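Local structure of kinase-associated protein B (Bacillus cereus, 1Y71) at residues B[34-40]-B[70-76]; B[42-48]-B[98-102]. The protein is of unknown function but probably associates with a kinase and belongs to a family of the SH3 clan. One frame throughout, in Å; residues are numbered along the deposited sequence.

Overall arrangement
Both contacts use strand 34-42 or the chain that runs on from it. Contact 1 pairs that strand with 73-77, an outermost strand of the antiparallel sheet. Contact 2 takes up the chain where it leaves the sheet, and sets residues 42-48 against helix 91-104. The centres of the two contacts are about 17 Å apart. Segments 34-40 and 42-48 are separated by one residue, and the two contacts do not otherwise touch. Along the chain their segments alternate. Contact 1 is partly buried and also meets the second subunit, whereas contact 2 is buried and lies within one chain, joining the sheet to the helices.

Contact 1 (B[34-40]-B[70-76]); sequences SYVVKVL and FREQTNI
Antiparallel pairing of strands 34-42 and 73-77 forms one edge of the five-stranded antiparallel sheet, and Y35 with I76 and V37 with T74 are its hydrogen-bonded pairs. V37 N to T74 O measures 2.9 Å and is nearly straight, at 169°. Beyond the regular strand, R71 N still reaches V39 O at 2.7 Å. On one face the apolar side chains meet: CD1 of I76 rests on CB and CG2 of V37. The other face carries V36, K38, Q73 and N75. There the aliphatic chain of K38 runs alongside Q73, pointing the same way, with K38 CE 3.4 Å from Q73 NE2. V36 CG1 packs on Q73 CB at 3.8 Å. At the far end, S34 OG donates to N75 OD1 at 2.7 Å, in the carbonyl plane and on a lone pair. N75 CG lies opposite its backbone N (chi1 -171°), which carries the amide toward S34. R31 also bonds N75 OD1, so two donors grip this oxygen. At the other end, L40 CD2 meets F70 CE1 at 4.0 Å. Strand 21-31 flanks 34-42 on its other edge, V81 of strand 81-83 touches Y35 and I76, and F70 packs on G86 of the second subunit.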
# COMPACT_ATOMS: atom_id res chain seq x y z
N SER B 34 14.62 19.17 -1.64
CA SER B 34 13.83 18.26 -0.84
C SER B 34 12.46 17.97 -1.45
O SER B 34 12.04 18.62 -2.40
CB SER B 34 13.70 18.79 0.60
OG SER B 34 12.86 19.93 0.66
N TYR B 35 11.80 16.97 -0.90
CA TYR B 35 10.46 16.59 -1.30
C TYR B 35 9.61 16.42 -0.07
O TYR B 35 10.09 15.91 0.94
CB TYR B 35 10.50 15.27 -2.07
CG TYR B 35 11.23 15.41 -3.38
CD1 TYR B 35 10.57 15.89 -4.50
CD2 TYR B 35 12.61 15.10 -3.48
CE1 TYR B 35 11.22 16.07 -5.70
CE2 TYR B 35 13.28 15.28 -4.69
CZ TYR B 35 12.56 15.76 -5.80
OH TYR B 35 13.19 15.94 -7.01
N VAL B 36 8.35 16.82 -0.18
CA VAL B 36 7.36 16.47 0.82
C VAL B 36 6.87 15.08 0.40
O VAL B 36 6.48 14.88 -0.76
CB VAL B 36 6.19 17.50 0.91
CG1 VAL B 36 5.25 17.10 2.00
CG2 VAL B 36 6.74 18.93 1.19
N VAL B 37 6.95 14.13 1.34
CA VAL B 37 6.55 12.74 1.09
C VAL B 37 5.40 12.38 2.03
O VAL B 37 5.51 12.56 3.26
CB VAL B 37 7.79 11.78 1.29
CG1 VAL B 37 7.41 10.28 1.21
CG2 VAL B 37 8.91 12.11 0.27
N LYS B 38 4.30 11.90 1.45
CA LYS B 38 3.19 11.35 2.21
C LYS B 38 3.47 9.88 2.47
O LYS B 38 3.54 9.07 1.54
CB LYS B 38 1.87 11.54 1.44
CG LYS B 38 0.57 11.09 2.16
CD LYS B 38 -0.53 10.74 1.11
CE LYS B 38 -1.36 11.91 0.59
NZ LYS B 38 -2.15 11.50 -0.68
N VAL B 39 3.58 9.54 3.75
CA VAL B 39 3.97 8.19 4.17
C VAL B 39 2.83 7.19 3.91
O VAL B 39 1.68 7.41 4.33
CB VAL B 39 4.40 8.15 5.66
CG1 VAL B 39 4.64 6.71 6.16
CG2 VAL B 39 5.62 8.98 5.88
N LEU B 40 3.16 6.10 3.23
CA LEU B 40 2.18 5.03 2.99
C LEU B 40 2.48 3.70 3.67
O LEU B 40 1.56 2.90 3.96
CB LEU B 40 2.01 4.80 1.48
CG LEU B 40 1.54 6.02 0.69
CD1 LEU B 40 1.65 5.74 -0.83
CD2 LEU B 40 0.10 6.51 1.07
N PHE B 70 0.78 6.92 9.27
CA PHE B 70 0.14 6.74 7.97
C PHE B 70 -0.36 8.08 7.42
O PHE B 70 -1.09 8.84 8.10
CB PHE B 70 -0.99 5.66 8.04
CG PHE B 70 -1.67 5.45 6.73
CD1 PHE B 70 -0.94 5.06 5.61
CD2 PHE B 70 -3.03 5.74 6.58
CE1 PHE B 70 -1.56 4.89 4.36
CE2 PHE B 70 -3.65 5.57 5.34
CZ PHE B 70 -2.90 5.17 4.23
N ARG B 71 0.06 8.40 6.21
CA ARG B 71 -0.28 9.67 5.56
C ARG B 71 0.35 10.91 6.20
O ARG B 71 0.05 12.02 5.75
CB ARG B 71 -1.80 9.86 5.38
CG ARG B 71 -2.43 8.71 4.65
CD ARG B 71 -3.85 9.00 4.19
NE ARG B 71 -4.75 9.29 5.29
CZ ARG B 71 -5.11 10.53 5.67
NH1 ARG B 71 -4.63 11.62 5.04
NH2 ARG B 71 -5.95 10.68 6.70
N GLU B 72 1.23 10.72 7.19
CA GLU B 72 2.03 11.85 7.68
C GLU B 72 2.81 12.43 6.49
O GLU B 72 3.26 11.69 5.64
CB GLU B 72 2.98 11.39 8.79
CG GLU B 72 3.81 12.55 9.43
CD GLU B 72 4.29 12.27 10.89
OE1 GLU B 72 4.10 11.17 11.46
OE2 GLU B 72 4.86 13.21 11.47
N GLN B 73 2.92 13.75 6.38
CA GLN B 73 3.69 14.34 5.28
C GLN B 73 4.92 14.97 5.91
O GLN B 73 4.83 15.73 6.91
CB GLN B 73 2.88 15.33 4.43
CG GLN B 73 1.54 14.75 3.94
CD GLN B 73 0.98 15.37 2.66
OE1 GLN B 73 1.26 16.52 2.30
NE2 GLN B 73 0.15 14.61 1.98
N THR B 74 6.08 14.58 5.41
CA THR B 74 7.33 15.01 6.01
C THR B 74 8.27 15.44 4.89
O THR B 74 8.27 14.87 3.81
CB THR B 74 7.95 13.94 6.99
OG1 THR B 74 8.84 13.07 6.31
CG2 THR B 74 6.86 13.10 7.66
N ASN B 75 9.02 16.50 5.16
CA ASN B 75 10.07 16.97 4.28
C ASN B 75 11.31 16.09 4.33
O ASN B 75 11.86 15.82 5.40
CB ASN B 75 10.44 18.40 4.64
CG ASN B 75 11.37 19.02 3.62
OD1 ASN B 75 11.15 18.89 2.41
ND2 ASN B 75 12.39 19.72 4.10
N ILE B 76 11.75 15.63 3.15
CA ILE B 76 12.91 14.73 3.06
C ILE B 76 13.89 15.26 2.03
O ILE B 76 13.50 15.53 0.89
CB ILE B 76 12.46 13.24 2.75
CG1 ILE B 76 11.53 12.74 3.85
CG2 ILE B 76 13.67 12.26 2.62
CD1 ILE B 76 10.98 11.38 3.60

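Contact 2 (B[42-48]-B[98-102])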
# COMPACT_ATOMS: atom_id res chain seq x y z
N VAL B 42 5.86 1.46 6.09
CA VAL B 42 7.14 1.43 6.77
C VAL B 42 8.01 0.27 6.29
O VAL B 42 7.58 -0.87 6.32
CB VAL B 42 6.98 1.33 8.30
CG1 VAL B 42 8.39 1.48 9.00
CG2 VAL B 42 5.98 2.37 8.82
N LEU B 43 9.23 0.57 5.86
CA LEU B 43 10.23 -0.44 5.50
C LEU B 43 11.25 -0.69 6.62
O LEU B 43 11.71 -1.83 6.82
CB LEU B 43 11.01 -0.04 4.22
CG LEU B 43 10.30 -0.09 2.88
CD1 LEU B 43 11.21 0.48 1.78
CD2 LEU B 43 9.80 -1.49 2.52
N LYS B 44 11.61 0.37 7.33
CA LYS B 44 12.55 0.22 8.44
C LYS B 44 12.12 1.12 9.57
O LYS B 44 11.90 2.32 9.36
CB LYS B 44 13.99 0.53 8.00
CG LYS B 44 14.98 0.54 9.18
CD LYS B 44 16.30 1.15 8.73
CE LYS B 44 17.40 0.91 9.75
NZ LYS B 44 17.76 2.15 10.50
N HIS B 45 11.94 0.52 10.74
CA HIS B 45 11.57 1.27 11.93
C HIS B 45 12.80 2.00 12.43
O HIS B 45 13.92 1.45 12.35
CB HIS B 45 10.93 0.35 13.00
CG HIS B 45 10.21 1.10 14.08
ND1 HIS B 45 10.87 1.62 15.18
CD2 HIS B 45 8.90 1.42 14.23
CE1 HIS B 45 9.99 2.22 15.96
NE2 HIS B 45 8.79 2.13 15.41
N PRO B 46 12.64 3.26 12.86
CA PRO B 46 13.82 4.05 13.25
C PRO B 46 14.54 3.51 14.49
O PRO B 46 13.95 2.83 15.35
CB PRO B 46 13.24 5.42 13.58
CG PRO B 46 11.79 5.14 13.91
CD PRO B 46 11.41 4.09 12.91
N VAL B 47 15.81 3.87 14.56
CA VAL B 47 16.68 3.50 15.66
C VAL B 47 16.21 4.26 16.90
O VAL B 47 15.72 5.38 16.80
CB VAL B 47 18.16 3.84 15.31
CG1 VAL B 47 19.11 3.25 16.34
CG2 VAL B 47 18.52 3.21 14.02
N GLN B 48 16.35 3.64 18.07
CA GLN B 48 15.94 4.27 19.33
C GLN B 48 17.12 4.93 20.04
O GLN B 48 18.28 4.64 19.75
CB GLN B 48 15.32 3.21 20.25
CG GLN B 48 14.16 2.45 19.61
CD GLN B 48 13.07 3.38 19.11
OE1 GLN B 48 12.89 3.56 17.90
NE2 GLN B 48 12.33 3.97 20.03
N ALA B 98 8.30 -4.28 10.15
CA ALA B 98 9.49 -3.45 10.39
C ALA B 98 9.97 -3.55 11.87
O ALA B 98 11.16 -3.70 12.18
CB ALA B 98 9.20 -1.99 10.02
N LEU B 99 9.02 -3.51 12.77
CA LEU B 99 9.29 -3.58 14.19
C LEU B 99 9.83 -4.96 14.61
O LEU B 99 10.80 -5.05 15.38
CB LEU B 99 8.02 -3.26 14.96
CG LEU B 99 8.18 -2.88 16.41
CD1 LEU B 99 9.02 -1.63 16.50
CD2 LEU B 99 6.75 -2.67 17.04
N GLU B 100 9.19 -6.01 14.11
CA GLU B 100 9.65 -7.38 14.43
C GLU B 100 11.07 -7.60 13.90
O GLU B 100 11.94 -8.15 14.62
CB GLU B 100 8.67 -8.45 13.95
CG GLU B 100 7.45 -8.54 14.87
CD GLU B 100 6.20 -9.08 14.21
OE1 GLU B 100 6.26 -9.48 13.00
OE2 GLU B 100 5.15 -9.12 14.90
N THR B 101 11.33 -7.08 12.70
CA THR B 101 12.67 -7.14 12.09
C THR B 101 13.73 -6.47 12.95
O THR B 101 14.80 -7.07 13.23
CB THR B 101 12.65 -6.57 10.63
OG1 THR B 101 11.82 -7.41 9.85
CG2 THR B 101 14.04 -6.49 9.97
N GLN B 102 13.44 -5.26 13.41
CA GLN B 102 14.36 -4.52 14.25
C GLN B 102 14.60 -5.24 15.58
O GLN B 102 15.75 -5.32 16.06
CB GLN B 102 13.84 -3.12 14.53
CG GLN B 102 14.86 -2.24 15.29
CD GLN B 102 14.36 -0.84 15.48
OE1 GLN B 102 13.17 -0.57 15.26
NE2 GLN B 102 15.24 0.06 15.82
O HOH W 1 12.96 -2.33 10.95
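V42, the last residue of strand 34-42, touches A98, its CG1 lying 3.7 Å from A98 CB. At L43 the chain turns a corner. L43 and K44 both face K22 in a classic beta bulge. H45 follows and carries much of the contact. Its backbone N is joined to A98 O through one water, which accepts from H45 N at 3.0 Å and donates to the carbonyl at 2.6 Å. CG of H45 is trans to the backbone N (chi1 -165°), which sends the imidazole along L99. The methyl CD1 of L99 sits over the centre of one ring face, a CH-pi contact of 3.7 Å to the centroid. CD of P46 lies over the opposite face, nearer the rim, so the ring is sandwiched. H45 ND1 makes weak hydrogen bonds to Q102 OE1 at 3.2 Å and to P46 O, while Y128 bonds NE2. Both ring nitrogens thus have partners that help fix its rotation. At P46 the side chain of Q102 arrives extended, and Q102 NE2 donates a hydrogen bond to P46 O at 3.1 Å, from above the carbonyl plane. V47 CA lies 3.7 Å from Q102 NE2. The loop lies between strand 21-31, where Y23 touches V42 and P46, and helices 91-104 and 112-127, with L124 of the latter against H45.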